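Local coordinates for molybdenum cofactor carrier protein (PDB 2IZ6) that probably binds the molybdenum cofactor and keeps it available as a carrier for molybdenum-dependent enzymes, at residues Pro21-Thr26 with Arg53-Met58; Pro133-Gly138 with His156-Val161. All coordinates share one frame; numbering follows the deposited sequence. Where two conformers were deposited one is given.

Overall arrangement
Both contacts belong to one Rossmann-like chain built on a parallel sheet, and they follow each other along the sequence, contact 1 closing before contact 2 opens. Contact 1 (P21-T26 with R53-M58) joins the loop between strand 15-19 and helix 28-43 to the start of helix 57-67 and the turn before it. Contact 2 (P133-G138 with H156-V161) pairs the last two strands at one border of the sheet. Their centres lie 18 Å apart and their nearest atoms about 7 Å, so they do not touch. Helix 28-43 spans the gap, meeting T26 and V57 of contact 1 and L137 and V161 of contact 2.

Contact 1 (Pro21-Thr26 with Arg53-Met58); sequences PGKADT and RSLGVM
In V57, CG1 stands anti to the backbone N (chi1 155°), which sets CG2 beside that nitrogen and turns it to the loop P21-T26; in T26 the methyl CG2 is anti to its own N, with OG1 beside the backbone N (chi1 -58°). The two branches meet crosswise, T26 CG2 lying 4.1 Å from V57 CG2, while P21 CD approaches the same V57 methyl at 4.3 Å. T26 suits a turn because its methyl packs while its hydroxyl bonds: OG1 donates to G22 O at 2.5 Å, from above the carbonyl plane, and D25 N donates to that oxygen too. An alanine at T26 would lose both the hydroxyl bond and the methyl contact, and would probably loosen the turn. On the outer side L55 CD1 lies 3.5 Å from K23 CB, the lysine crossing the leucine obliquely. G56, the N-cap residue, passes so close to P21 and G22 that any side-chain carbon would collide with P21 O, which explains the glycine. The loop after strand 15-19 is thus held against the N-terminal end of helix 57-67, on the side where Rossmann-like folds commonly bind ligands; a role in cofactor binding is possible but unproven. A water donates to P21 O at 2.9 Å and accepts from M58 N at 2.9 Å, a polar bridge between loop and helix start, where the side-chain contacts are apolar.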
ATOM      1  N   PRO A  21      19.913   7.415  -3.132  1.00 31.78           N
ATOM      2  CA  PRO A  21      19.331   8.776  -2.907  1.00 34.28           C
ATOM      3  C   PRO A  21      19.140   9.541  -4.214  1.00 35.95           C
ATOM      4  O   PRO A  21      19.746   9.200  -5.246  1.00 38.60           O
ATOM      5  CB  PRO A  21      20.356   9.441  -2.011  1.00 33.15           C
ATOM      6  CG  PRO A  21      21.579   8.709  -2.187  1.00 34.77           C
ATOM      7  CD  PRO A  21      21.257   7.315  -2.591  1.00 30.27           C
ATOM      8  N   GLY A  22      18.304  10.560  -4.167  1.00 39.81           N
ATOM      9  CA  GLY A  22      18.037  11.412  -5.301  1.00 41.15           C
ATOM     10  C   GLY A  22      19.078  12.511  -5.413  1.00 43.48           C
ATOM     11  O   GLY A  22      20.117  12.523  -4.704  1.00 44.81           O
ATOM     12  N   LYS A  23      18.794  13.418  -6.346  1.00 45.09           N
ATOM     13  CA  LYS A  23      19.730  14.437  -6.802  1.00 45.50           C
ATOM     14  C   LYS A  23      20.561  15.056  -5.667  1.00 46.77           C
ATOM     15  O   LYS A  23      21.787  14.853  -5.583  1.00 47.81           O
ATOM     16  CB  LYS A  23      18.944  15.526  -7.570  1.00 46.10           C
ATOM     17  CG  LYS A  23      19.773  16.405  -8.480  1.00 46.04           C
ATOM     18  CD  LYS A  23      18.910  17.133  -9.515  1.00 45.89           C
ATOM     19  CE  LYS A  23      19.282  18.602  -9.615  1.00 47.34           C
ATOM     20  NZ  LYS A  23      18.874  19.220 -10.921  1.00 48.19           N
ATOM     21  N   ALA A  24      19.873  15.746  -4.767  1.00 46.83           N
ATOM     22  CA  ALA A  24      20.508  16.636  -3.789  1.00 46.88           C
ATOM     23  C   ALA A  24      21.549  15.984  -2.861  1.00 47.17           C
ATOM     24  O   ALA A  24      22.456  16.681  -2.360  1.00 47.46           O
ATOM     25  CB  ALA A  24      19.431  17.319  -2.957  1.00 47.37           C
ATOM     26  N   ASP A  25      21.420  14.662  -2.663  1.00 45.95           N
ATOM     27  CA  ASP A  25      22.086  13.892  -1.570  1.00 45.53           C
ATOM     28  C   ASP A  25      22.993  12.775  -2.094  1.00 43.62           C
ATOM     29  O   ASP A  25      23.316  11.805  -1.391  1.00 43.31           O
ATOM     30  CB  ASP A  25      20.990  13.263  -0.710  1.00 45.36           C
ATOM     31  CG  ASP A  25      19.933  14.280  -0.349  1.00 47.92           C
ATOM     32  OD1 ASP A  25      20.371  15.411  -0.072  1.00 54.38           O
ATOM     33  OD2 ASP A  25      18.711  13.996  -0.403  1.00 51.56           O
ATOM     34  N   THR A  26      23.389  12.978  -3.337  1.00 41.56           N
ATOM     35  CA  THR A  26      24.218  12.101  -4.093  1.00 38.49           C
ATOM     36  C   THR A  26      25.491  12.812  -4.556  1.00 37.29           C
ATOM     37  O   THR A  26      25.421  13.859  -5.194  1.00 40.14           O
ATOM     38  CB  THR A  26      23.396  11.707  -5.262  1.00 39.00           C
ATOM     39  OG1 THR A  26      22.181  11.100  -4.752  1.00 40.93           O
ATOM     40  CG2 THR A  26      24.137  10.751  -6.149  1.00 39.86           C
ATOM     41  N   ARG A  53      11.675   7.921 -11.725  1.00 37.81           N
ATOM     42  CA  ARG A  53      11.638   9.386 -11.589  1.00 40.07           C
ATOM     43  C   ARG A  53      12.884  10.220 -11.929  1.00 42.82           C
ATOM     44  O   ARG A  53      13.001  11.353 -11.411  1.00 45.33           O
ATOM     45  CB  ARG A  53      11.323   9.702 -10.109  1.00 41.16           C
ATOM     46  CG  ARG A  53      11.005  11.160  -9.719  1.00 41.86           C
ATOM     47  CD  ARG A  53       9.493  11.437  -9.702  1.00 47.01           C
ATOM     48  NE  ARG A  53       9.186  12.792  -9.239  1.00 47.99           N
ATOM     49  CZ  ARG A  53       7.996  13.386  -9.356  1.00 51.04           C
ATOM     50  NH1 ARG A  53       6.967  12.761  -9.932  1.00 52.17           N
ATOM     51  NH2 ARG A  53       7.829  14.620  -8.902  1.00 51.54           N
ATOM     52  N   SER A  54      13.816   9.737 -12.755  1.00 43.70           N
ATOM     53  CA  SER A  54      14.656  10.701 -13.581  1.00 43.33           C
ATOM     54  C   SER A  54      15.736  11.604 -12.914  1.00 43.14           C
ATOM     55  O   SER A  54      16.117  12.638 -13.494  1.00 44.34           O
ATOM     56  CB  SER A  54      13.698  11.600 -14.383  1.00 43.72           C
ATOM     57  OG  SER A  54      13.881  11.455 -15.768  1.00 45.42           O
ATOM     58  N   LEU A  55      16.245  11.248 -11.729  1.00 43.18           N
ATOM     59  CA  LEU A  55      17.197  12.149 -11.040  1.00 42.40           C
ATOM     60  C   LEU A  55      18.595  11.629 -10.673  1.00 41.03           C
ATOM     61  O   LEU A  55      19.496  11.844 -11.435  1.00 44.38           O
ATOM     62  CB  LEU A  55      16.532  12.897  -9.860  1.00 44.21           C
ATOM     63  CG  LEU A  55      15.747  14.191 -10.154  1.00 48.04           C
ATOM     64  CD1 LEU A  55      15.724  15.124  -8.931  1.00 50.02           C
ATOM     65  CD2 LEU A  55      16.247  14.987 -11.396  1.00 51.30           C
ATOM     66  N   GLY A  56      18.806  11.066  -9.503  1.00 38.18           N
ATOM     67  CA  GLY A  56      20.138  10.676  -9.044  1.00 34.79           C
ATOM     68  C   GLY A  56      20.596   9.296  -9.492  1.00 31.48           C
ATOM     69  O   GLY A  56      20.620   9.027 -10.676  1.00 30.41           O
ATOM     70  N   VAL A  57      20.998   8.492  -8.515  1.00 29.39           N
ATOM     71  CA  VAL A  57      21.517   7.158  -8.699  1.00 29.50           C
ATOM     72  C   VAL A  57      20.592   6.385  -9.625  1.00 25.12           C
ATOM     73  O   VAL A  57      21.077   5.697 -10.545  1.00 23.84           O
ATOM     74  CB  VAL A  57      21.622   6.390  -7.311  1.00 28.29           C
ATOM     75  CG1 VAL A  57      21.579   4.885  -7.451  1.00 32.64           C
ATOM     76  CG2 VAL A  57      22.832   6.884  -6.540  1.00 34.48           C
ATOM     77  N   MET A  58      19.296   6.447  -9.371  1.00 26.04           N
ATOM     78  CA  MET A  58      18.371   5.496 -10.041  1.00 25.63           C
ATOM     79  C   MET A  58      18.281   5.817 -11.550  1.00 25.90           C
ATOM     80  O   MET A  58      18.303   4.920 -12.386  1.00 26.87           O
ATOM     81  CB  MET A  58      17.021   5.488  -9.295  1.00 26.46           C
ATOM     82  CG  MET A  58      17.255   4.907  -7.925  1.00 26.73           C
ATOM     83  SD  MET A  58      15.780   4.445  -7.007  1.00 30.37           S
ATOM     84  CE  MET A  58      15.244   6.040  -6.824  1.00 31.43           C
TER
HETATM   85  O   HOH W   1      18.027   8.018  -7.249  1.00 35.45           O

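Contact 2 (Pro133-Gly138 with His156-Val161); sequences PVVLLG and HVAADV
V135, L137, A158 and V161 form the apolar centre. V135 has CG1 anti to its backbone N (chi1 -178°), which carries that methyl to 3.9 Å from A158 CB; alanine is small enough to fit beneath the helix that follows. L137, with CG anti to N, sends CD2 obliquely to V161 CG2 at 4.0 Å, while CD1 reaches over the turn to the backbone of A158 and D160. Further out, H156 lays its ring with V134 O at the edge, in plane, and V135 CG2 against its CB. The backbones are joined in parallel ladder fashion: H156 N donates to V134 O at 2.8 Å, L136 N to H156 O at 2.8 Å, and A158 N to L136 O at 2.9 Å, the last nearly straight at N-H (175°) although it approaches from above the carbonyl plane. Where the strands part, a water takes over, accepting from G138 N and donating to A158 O at 2.7 Å; the positive phi of G138 favours glycine. At the polar end D160 is the N-cap of helix 161-173, its OD2 accepting from G163 N. The pair closes the beta-alpha-beta unit through helix 141-150: strand 134-137 bonds to strand 110-114 across its other edge, helix 161-173 covers V135, H156 and A158, and M33 of helix 28-43 packs on L137 and V161.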
ATOM      1  N   PRO A 133      19.013 -10.904  -0.140  1.00 24.72           N
ATOM      2  CA  PRO A 133      20.349 -10.340  -0.043  1.00 24.05           C
ATOM      3  C   PRO A 133      20.495  -8.926  -0.563  1.00 24.43           C
ATOM      4  O   PRO A 133      19.813  -8.534  -1.491  1.00 26.94           O
ATOM      5  CB  PRO A 133      21.201 -11.234  -0.909  1.00 25.14           C
ATOM      6  CG  PRO A 133      20.244 -11.735  -1.892  1.00 26.48           C
ATOM      7  CD  PRO A 133      18.895 -11.769  -1.304  1.00 27.08           C
ATOM      8  N   VAL A 134      21.338  -8.203   0.104  1.00 24.36           N
ATOM      9  CA  VAL A 134      21.586  -6.820  -0.262  0.50 22.96           C
ATOM     10  C   VAL A 134      23.100  -6.530  -0.466  1.00 24.71           C
ATOM     11  O   VAL A 134      23.958  -6.961   0.319  1.00 25.29           O
ATOM     12  CB  VAL A 134      20.987  -5.850   0.806  0.50 22.85           C
ATOM     13  CG1 VAL A 134      21.263  -4.389   0.425  0.50 23.15           C
ATOM     14  CG2 VAL A 134      19.481  -6.012   0.997  0.50 22.08           C
ATOM     15  N   VAL A 135      23.392  -5.806  -1.515  1.00 23.23           N
ATOM     16  CA  VAL A 135      24.732  -5.318  -1.794  1.00 21.85           C
ATOM     17  C   VAL A 135      24.894  -3.804  -1.559  1.00 22.81           C
ATOM     18  O   VAL A 135      24.095  -3.043  -2.078  1.00 23.41           O
ATOM     19  CB  VAL A 135      25.184  -5.682  -3.229  1.00 23.54           C
ATOM     20  CG1 VAL A 135      26.593  -5.218  -3.484  1.00 26.25           C
ATOM     21  CG2 VAL A 135      25.133  -7.165  -3.475  1.00 25.25           C
ATOM     22  N   LEU A 136      25.798  -3.420  -0.651  1.00 23.30           N
ATOM     23  CA  LEU A 136      25.994  -2.037  -0.295  1.00 22.88           C
ATOM     24  C   LEU A 136      27.229  -1.510  -0.974  1.00 23.82           C
ATOM     25  O   LEU A 136      28.343  -1.921  -0.648  1.00 24.28           O
ATOM     26  CB  LEU A 136      26.139  -1.926   1.228  1.00 23.70           C
ATOM     27  CG  LEU A 136      24.980  -2.428   2.089  1.00 24.43           C
ATOM     28  CD1 LEU A 136      25.315  -2.197   3.603  1.00 22.26           C
ATOM     29  CD2 LEU A 136      23.673  -1.783   1.710  1.00 26.89           C
ATOM     30  N   LEU A 137      27.029  -0.530  -1.857  1.00 22.96           N
ATOM     31  CA  LEU A 137      28.110   0.089  -2.656  1.00 24.89           C
ATOM     32  C   LEU A 137      28.119   1.591  -2.355  1.00 25.66           C
ATOM     33  O   LEU A 137      27.123   2.274  -2.493  1.00 25.76           O
ATOM     34  CB  LEU A 137      27.916  -0.162  -4.148  1.00 24.48           C
ATOM     35  CG  LEU A 137      28.902   0.550  -5.113  1.00 25.79           C
ATOM     36  CD1 LEU A 137      30.282   0.030  -4.838  1.00 25.81           C
ATOM     37  CD2 LEU A 137      28.455   0.295  -6.589  1.00 27.33           C
ATOM     38  N   GLY A 138      29.259   2.066  -1.925  1.00 27.53           N
ATOM     39  CA  GLY A 138      29.449   3.508  -1.668  1.00 28.28           C
ATOM     40  C   GLY A 138      28.658   4.051  -0.508  1.00 28.68           C
ATOM     41  O   GLY A 138      28.293   5.237  -0.490  1.00 30.16           O
ATOM     42  N   HIS A 156      26.204  -7.698   1.845  1.00 24.62           N
ATOM     43  CA  HIS A 156      27.439  -7.820   1.108  1.00 23.57           C
ATOM     44  C   HIS A 156      27.939  -6.387   0.877  1.00 26.41           C
ATOM     45  O   HIS A 156      27.293  -5.558   0.260  1.00 28.43           O
ATOM     46  CB  HIS A 156      27.278  -8.555  -0.205  1.00 24.30           C
ATOM     47  CG  HIS A 156      26.747  -9.938  -0.055  1.00 26.12           C
ATOM     48  ND1 HIS A 156      25.406 -10.222   0.139  1.00 27.96           N
ATOM     49  CD2 HIS A 156      27.392 -11.123  -0.083  1.00 29.11           C
ATOM     50  CE1 HIS A 156      25.266 -11.539   0.254  1.00 26.78           C
ATOM     51  NE2 HIS A 156      26.450 -12.099   0.152  1.00 30.62           N
ATOM     52  N   VAL A 157      29.078  -6.101   1.431  1.00 25.36           N
ATOM     53  CA  VAL A 157      29.670  -4.792   1.246  1.00 24.53           C
ATOM     54  C   VAL A 157      30.604  -4.851   0.033  1.00 27.00           C
ATOM     55  O   VAL A 157      31.541  -5.659  -0.008  1.00 26.45           O
ATOM     56  CB  VAL A 157      30.382  -4.350   2.563  1.00 25.84           C
ATOM     57  CG1 VAL A 157      31.102  -3.108   2.354  1.00 27.07           C
ATOM     58  CG2 VAL A 157      29.389  -4.152   3.647  1.00 26.87           C
ATOM     59  N   ALA A 158      30.424  -3.943  -0.914  1.00 24.80           N
ATOM     60  CA  ALA A 158      31.209  -3.947  -2.166  1.00 26.41           C
ATOM     61  C   ALA A 158      32.064  -2.717  -2.199  1.00 28.05           C
ATOM     62  O   ALA A 158      31.615  -1.630  -1.893  1.00 29.25           O
ATOM     63  CB  ALA A 158      30.329  -3.993  -3.333  1.00 28.60           C
ATOM     64  N   ALA A 159      33.315  -2.912  -2.569  1.00 29.10           N
ATOM     65  CA  ALA A 159      34.253  -1.816  -2.630  1.00 29.61           C
ATOM     66  C   ALA A 159      34.175  -0.995  -3.919  1.00 29.34           C
ATOM     67  O   ALA A 159      34.622   0.162  -3.953  1.00 30.26           O
ATOM     68  CB  ALA A 159      35.669  -2.336  -2.448  1.00 31.07           C
ATOM     69  N   ASP A 160      33.690  -1.606  -4.984  1.00 27.53           N
ATOM     70  CA  ASP A 160      33.505  -0.954  -6.272  1.00 26.45           C
ATOM     71  C   ASP A 160      32.466  -1.700  -7.107  1.00 25.18           C
ATOM     72  O   ASP A 160      31.917  -2.720  -6.656  1.00 25.57           O
ATOM     73  CB  ASP A 160      34.850  -0.886  -7.038  1.00 27.82           C
ATOM     74  CG  ASP A 160      35.537  -2.258  -7.162  1.00 27.06           C
ATOM     75  OD1 ASP A 160      36.794  -2.272  -7.389  1.00 31.50           O
ATOM     76  OD2 ASP A 160      34.914  -3.353  -7.090  1.00 29.53           O
ATOM     77  N   VAL A 161      32.215  -1.200  -8.327  1.00 25.15           N
ATOM     78  CA  VAL A 161      31.198  -1.746  -9.210  1.00 24.94           C
ATOM     79  C   VAL A 161      31.542  -3.181  -9.540  1.00 24.51           C
ATOM     80  O   VAL A 161      30.720  -4.072  -9.451  1.00 25.82           O
ATOM     81  CB  VAL A 161      30.969  -0.946 -10.494  1.00 24.01           C
ATOM     82  CG1 VAL A 161      30.129  -1.719 -11.492  1.00 26.13           C
ATOM     83  CG2 VAL A 161      30.362   0.327 -10.135  1.00 25.01           C
TER
HETATM   84  O   HOH W   2      31.881   1.021  -1.439  1.00 32.08           O